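Local coordinates for aldolase (Klebsiella pneumoniae, PDB 6VOQ), which belongs to the class II aldolase/adducin family and carries a zinc ion held by one glutamate and three histidines, at residues 115-129 and 175-187. Numbering follows the deposited sequence.
Sequences IRPFTPYVVMRVGDV and NNTEELEETARLI
With chi1 at 46°, F118 sets CG between its backbone N and carbonyl carbon, and the ring's edge meets L186 and I187; V122 has CG1 anti to its backbone N (chi1 166°), touching L180, which leaves CG2 to meet T183. In this class II aldolase/adducin fold, the short helix 121-125 and the loops around it pack on the long helix 170-190; the axes of 121-125 and 175-187 run roughly antiparallel (150°) and approach to 9.9 Å. At the F118 edge, CE1 lies 3.5 Å from L186 CB and CE2 lies 3.7 Å from I187 CG1. L180 fills the middle of the contact: its CD2 meets I115 CD1 at 3.6 Å, with V122 CG1 and V129 CG2 also packed against that methyl, and its CD1 faces V126 CG1. One turn on from L180, T183 CG2 meets I115 CG2 at 3.5 Å. Y121 lays its CB against the E179 carboxylate; its side chain is about 4 Å from a bound zinc ion, and its ring stacks on the zinc-site residue H96 of the second subunit, so this part borders the subunit interface. At the other end R125, poorly ordered, bends at chi3 and brings one guanidinium face over N176 OD1; the angle is too poor for a hydrogen bond, and the amide's other end, ND2, hydrogen-bonds T166 O. T183, a buried residue, donates through OG1 to E179 O at 3.1 Å, approaching from the opposite face of that carbonyl's plane to T183 N.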
loop_
_atom_site.group_PDB
_atom_site.type_symbol
_atom_site.label_atom_id
_atom_site.label_comp_id
_atom_site.label_asym_id
_atom_site.label_seq_id
_atom_site.Cartn_x
_atom_site.Cartn_y
_atom_site.Cartn_z
ATOM N N ILE A 115 -1.470 24.166 -0.232
ATOM C CA ILE A 115 -2.532 23.235 0.118
ATOM C C ILE A 115 -3.779 24.041 0.463
ATOM O O ILE A 115 -3.845 24.696 1.506
ATOM C CB ILE A 115 -2.121 22.309 1.265
ATOM C CG1 ILE A 115 -0.780 21.655 0.934
ATOM C CG2 ILE A 115 -3.168 21.241 1.452
ATOM C CD1 ILE A 115 -0.408 20.545 1.838
ATOM N N ARG A 116 -4.762 23.996 -0.414
ATOM C CA ARG A 116 -6.061 24.605 -0.179
ATOM C C ARG A 116 -6.896 23.701 0.722
ATOM O O ARG A 116 -7.302 22.612 0.301
ATOM C CB ARG A 116 -6.766 24.839 -1.507
ATOM C CG ARG A 116 -8.025 25.666 -1.425
ATOM C CD ARG A 116 -8.469 25.930 -2.839
ATOM N NE ARG A 116 -9.839 26.400 -2.959
ATOM C CZ ARG A 116 -10.538 26.313 -4.084
ATOM N NH1 ARG A 116 -9.990 25.748 -5.161
ATOM N NH2 ARG A 116 -11.780 26.776 -4.126
ATOM N N PRO A 117 -7.204 24.128 1.947
ATOM C CA PRO A 117 -7.697 23.181 2.960
ATOM C C PRO A 117 -9.142 22.741 2.729
ATOM O O PRO A 117 -10.050 23.561 2.552
ATOM C CB PRO A 117 -7.542 23.961 4.274
ATOM C CG PRO A 117 -7.585 25.387 3.878
ATOM C CD PRO A 117 -6.957 25.468 2.510
ATOM N N PHE A 118 -9.338 21.416 2.736
ATOM C CA PHE A 118 -10.649 20.778 2.788
ATOM C C PHE A 118 -10.788 19.860 3.994
ATOM O O PHE A 118 -11.796 19.163 4.104
ATOM C CB PHE A 118 -10.915 19.962 1.513
ATOM C CG PHE A 118 -9.759 19.100 1.100
ATOM C CD1 PHE A 118 -9.546 17.863 1.699
ATOM C CD2 PHE A 118 -8.869 19.534 0.127
ATOM C CE1 PHE A 118 -8.467 17.067 1.329
ATOM C CE2 PHE A 118 -7.793 18.742 -0.252
ATOM C CZ PHE A 118 -7.587 17.508 0.353
ATOM N N THR A 119 -9.783 19.800 4.861
ATOM C CA THR A 119 -9.818 19.113 6.142
ATOM C C THR A 119 -9.136 20.014 7.143
ATOM O O THR A 119 -8.243 20.791 6.779
ATOM C CB THR A 119 -9.103 17.760 6.099
ATOM O OG1 THR A 119 -7.832 17.919 5.453
ATOM C CG2 THR A 119 -9.935 16.749 5.345
ATOM N N PRO A 120 -9.540 19.969 8.421
ATOM C CA PRO A 120 -9.047 20.955 9.390
ATOM C C PRO A 120 -7.643 20.697 9.914
ATOM O O PRO A 120 -7.030 21.622 10.462
ATOM C CB PRO A 120 -10.071 20.853 10.530
ATOM C CG PRO A 120 -10.512 19.450 10.476
ATOM C CD PRO A 120 -10.537 19.065 9.018
ATOM N N TYR A 121 -7.103 19.494 9.748
ATOM C CA TYR A 121 -5.983 19.072 10.582
ATOM C C TYR A 121 -4.655 19.685 10.152
ATOM O O TYR A 121 -3.833 20.017 11.012
ATOM C CB TYR A 121 -5.937 17.544 10.603
ATOM C CG TYR A 121 -7.282 17.007 11.027
ATOM C CD1 TYR A 121 -7.716 17.161 12.344
ATOM C CD2 TYR A 121 -8.147 16.411 10.109
ATOM C CE1 TYR A 121 -8.952 16.713 12.746
ATOM C CE2 TYR A 121 -9.396 15.953 10.508
ATOM C CZ TYR A 121 -9.790 16.109 11.831
ATOM O OH TYR A 121 -11.021 15.664 12.257
ATOM N N VAL A 122 -4.433 19.880 8.852
ATOM C CA VAL A 122 -3.215 20.558 8.427
ATOM C C VAL A 122 -3.216 22.006 8.905
ATOM O O VAL A 122 -2.170 22.554 9.269
ATOM C CB VAL A 122 -3.048 20.450 6.899
ATOM C CG1 VAL A 122 -1.983 21.417 6.394
ATOM C CG2 VAL A 122 -2.670 19.038 6.529
ATOM N N VAL A 123 -4.386 22.644 8.927
ATOM C CA VAL A 123 -4.470 24.026 9.391
ATOM C C VAL A 123 -4.154 24.110 10.875
ATOM O O VAL A 123 -3.448 25.021 11.325
ATOM C CB VAL A 123 -5.863 24.605 9.096
ATOM C CG1 VAL A 123 -5.873 26.118 9.284
ATOM C CG2 VAL A 123 -6.318 24.209 7.699
ATOM N N MET A 124 -4.675 23.166 11.658
ATOM C CA MET A 124 -4.501 23.237 13.101
ATOM C C MET A 124 -3.056 23.001 13.484
ATOM O O MET A 124 -2.501 23.724 14.320
ATOM C CB MET A 124 -5.402 22.218 13.799
ATOM C CG MET A 124 -6.880 22.445 13.557
ATOM S SD MET A 124 -7.898 21.125 14.220
ATOM C CE MET A 124 -7.534 21.292 15.960
ATOM N N ARG A 125 -2.427 21.999 12.877
ATOM C CA ARG A 125 -1.138 21.533 13.352
ATOM C C ARG A 125 0.030 22.072 12.548
ATOM O O ARG A 125 1.142 22.136 13.081
ATOM C CB ARG A 125 -1.103 20.001 13.351
ATOM C CG ARG A 125 -2.326 19.394 14.024
ATOM C CD ARG A 125 -2.475 17.912 13.721
ATOM N NE ARG A 125 -1.511 17.116 14.469
ATOM C CZ ARG A 125 -0.465 16.513 13.920
ATOM N NH1 ARG A 125 -0.252 16.622 12.616
ATOM N NH2 ARG A 125 0.367 15.808 14.676
ATOM N N VAL A 126 -0.186 22.485 11.302
ATOM C CA VAL A 126 0.944 22.881 10.474
ATOM C C VAL A 126 0.785 24.334 10.056
ATOM O O VAL A 126 1.689 25.152 10.263
ATOM C CB VAL A 126 1.100 21.955 9.252
ATOM C CG1 VAL A 126 2.361 22.293 8.505
ATOM C CG2 VAL A 126 1.145 20.498 9.698
ATOM N N GLY A 127 -0.364 24.668 9.487
ATOM C CA GLY A 127 -0.579 25.973 8.898
ATOM C C GLY A 127 -0.299 25.960 7.410
ATOM O O GLY A 127 -0.308 24.916 6.759
ATOM N N ASP A 128 -0.025 27.147 6.872
ATOM C CA ASP A 128 0.255 27.264 5.450
ATOM C C ASP A 128 1.579 26.599 5.108
ATOM O O ASP A 128 2.497 26.527 5.930
ATOM C CB ASP A 128 0.299 28.728 5.015
ATOM C CG ASP A 128 -1.068 29.384 5.022
ATOM O OD1 ASP A 128 -2.043 28.737 5.457
ATOM O OD2 ASP A 128 -1.164 30.560 4.612
ATOM N N VAL A 129 1.672 26.132 3.866
ATOM C CA VAL A 129 2.859 25.455 3.365
ATOM C C VAL A 129 3.412 26.206 2.158
ATOM O O VAL A 129 2.842 26.124 1.062
ATOM C CB VAL A 129 2.553 23.991 3.017
ATOM C CG1 VAL A 129 3.819 23.303 2.555
ATOM C CG2 VAL A 129 1.946 23.263 4.236
ATOM N N ASN A 175 4.261 12.982 12.741
ATOM C CA ASN A 175 2.808 13.068 12.655
ATOM C C ASN A 175 2.379 14.210 11.742
ATOM O O ASN A 175 1.454 14.052 10.940
ATOM C CB ASN A 175 2.201 13.241 14.051
ATOM C CG ASN A 175 2.332 11.995 14.913
ATOM O OD1 ASN A 175 2.665 10.912 14.425
ATOM N ND2 ASN A 175 2.064 12.144 16.210
ATOM N N ASN A 176 3.042 15.366 11.845
ATOM C CA ASN A 176 2.778 16.456 10.904
ATOM C C ASN A 176 3.031 16.027 9.468
ATOM O O ASN A 176 2.245 16.349 8.572
ATOM C CB ASN A 176 3.647 17.664 11.231
ATOM C CG ASN A 176 3.297 18.275 12.551
ATOM O OD1 ASN A 176 2.221 18.029 13.092
ATOM N ND2 ASN A 176 4.198 19.087 13.081
ATOM N N THR A 177 4.141 15.321 9.232
ATOM C CA THR A 177 4.453 14.850 7.892
ATOM C C THR A 177 3.400 13.878 7.397
ATOM O O THR A 177 2.969 13.953 6.239
ATOM C CB THR A 177 5.831 14.181 7.867
ATOM O OG1 THR A 177 6.809 15.093 8.371
ATOM C CG2 THR A 177 6.198 13.792 6.454
ATOM N N GLU A 178 2.982 12.947 8.256
ATOM C CA GLU A 178 1.980 11.980 7.838
ATOM C C GLU A 178 0.653 12.664 7.556
ATOM O O GLU A 178 -0.047 12.295 6.611
ATOM C CB GLU A 178 1.820 10.895 8.895
ATOM C CG GLU A 178 2.949 9.909 8.892
ATOM C CD GLU A 178 2.967 9.063 10.129
ATOM O OE1 GLU A 178 2.847 9.628 11.226
ATOM O OE2 GLU A 178 3.096 7.834 10.006
ATOM N N GLU A 179 0.298 13.665 8.362
ATOM C CA GLU A 179 -0.918 14.423 8.098
ATOM C C GLU A 179 -0.815 15.180 6.778
ATOM O O GLU A 179 -1.766 15.199 5.992
ATOM C CB GLU A 179 -1.200 15.375 9.257
ATOM C CG GLU A 179 -2.560 16.043 9.185
ATOM C CD GLU A 179 -3.701 15.048 9.309
ATOM O OE1 GLU A 179 -3.611 14.139 10.167
ATOM O OE2 GLU A 179 -4.680 15.167 8.536
ATOM N N LEU A 180 0.341 15.789 6.508
ATOM C CA LEU A 180 0.521 16.507 5.252
ATOM C C LEU A 180 0.444 15.562 4.064
ATOM O O LEU A 180 -0.210 15.869 3.062
ATOM C CB LEU A 180 1.859 17.234 5.250
ATOM C CG LEU A 180 1.862 18.620 5.847
ATOM C CD1 LEU A 180 3.308 19.022 6.094
ATOM C CD2 LEU A 180 1.139 19.592 4.911
ATOM N N GLU A 181 1.127 14.415 4.150
ATOM C CA GLU A 181 1.133 13.486 3.028
ATOM C C GLU A 181 -0.269 12.972 2.746
ATOM O O GLU A 181 -0.692 12.894 1.588
ATOM C CB GLU A 181 2.098 12.336 3.313
ATOM C CG GLU A 181 1.988 11.162 2.354
ATOM C CD GLU A 181 2.513 11.455 0.949
ATOM O OE1 GLU A 181 3.124 12.521 0.710
ATOM O OE2 GLU A 181 2.316 10.594 0.072
ATOM N N GLU A 182 -1.015 12.656 3.805
ATOM C CA GLU A 182 -2.399 12.226 3.666
ATOM C C GLU A 182 -3.256 13.307 3.019
ATOM O O GLU A 182 -4.152 13.008 2.221
ATOM C CB GLU A 182 -2.944 11.850 5.040
ATOM C CG GLU A 182 -4.381 11.450 5.044
ATOM C CD GLU A 182 -4.630 10.190 4.245
ATOM O OE1 GLU A 182 -5.767 10.033 3.761
ATOM O OE2 GLU A 182 -3.696 9.367 4.099
ATOM N N THR A 183 -2.997 14.571 3.346
ATOM C CA THR A 183 -3.742 15.657 2.724
ATOM C C THR A 183 -3.361 15.822 1.255
ATOM O O THR A 183 -4.233 16.013 0.401
ATOM C CB THR A 183 -3.522 16.954 3.501
ATOM O OG1 THR A 183 -4.124 16.827 4.795
ATOM C CG2 THR A 183 -4.167 18.125 2.779
ATOM N N ALA A 184 -2.070 15.733 0.939
ATOM C CA ALA A 184 -1.650 15.747 -0.455
ATOM C C ALA A 184 -2.245 14.570 -1.212
ATOM O O ALA A 184 -2.717 14.719 -2.341
ATOM C CB ALA A 184 -0.122 15.731 -0.542
ATOM N N ARG A 185 -2.268 13.397 -0.585
ATOM C CA ARG A 185 -2.861 12.238 -1.232
ATOM C C ARG A 185 -4.345 12.468 -1.515
ATOM O O ARG A 185 -4.861 12.059 -2.563
ATOM C CB ARG A 185 -2.644 11.004 -0.355
ATOM C CG ARG A 185 -3.144 9.715 -0.980
ATOM C CD ARG A 185 -3.028 8.579 -0.013
ATOM N NE ARG A 185 -3.534 7.336 -0.565
ATOM C CZ ARG A 185 -3.895 6.301 0.185
ATOM N NH1 ARG A 185 -3.805 6.382 1.501
ATOM N NH2 ARG A 185 -4.349 5.193 -0.375
ATOM N N LEU A 186 -5.043 13.128 -0.595
ATOM C CA LEU A 186 -6.454 13.397 -0.810
ATOM C C LEU A 186 -6.665 14.298 -2.012
ATOM O O LEU A 186 -7.651 14.134 -2.739
ATOM C CB LEU A 186 -7.062 14.030 0.435
ATOM C CG LEU A 186 -7.337 13.041 1.548
ATOM C CD1 LEU A 186 -7.511 13.788 2.857
ATOM C CD2 LEU A 186 -8.571 12.242 1.191
ATOM N N ILE A 187 -5.755 15.249 -2.235
ATOM C CA ILE A 187 -5.845 16.104 -3.412
ATOM C C ILE A 187 -5.900 15.251 -4.673
ATOM O O ILE A 187 -6.812 15.383 -5.496
ATOM C CB ILE A 187 -4.670 17.099 -3.435
ATOM C CG1 ILE A 187 -4.817 18.103 -2.295
ATOM C CG2 ILE A 187 -4.604 17.841 -4.763
ATOM C CD1 ILE A 187 -3.625 19.008 -2.099
#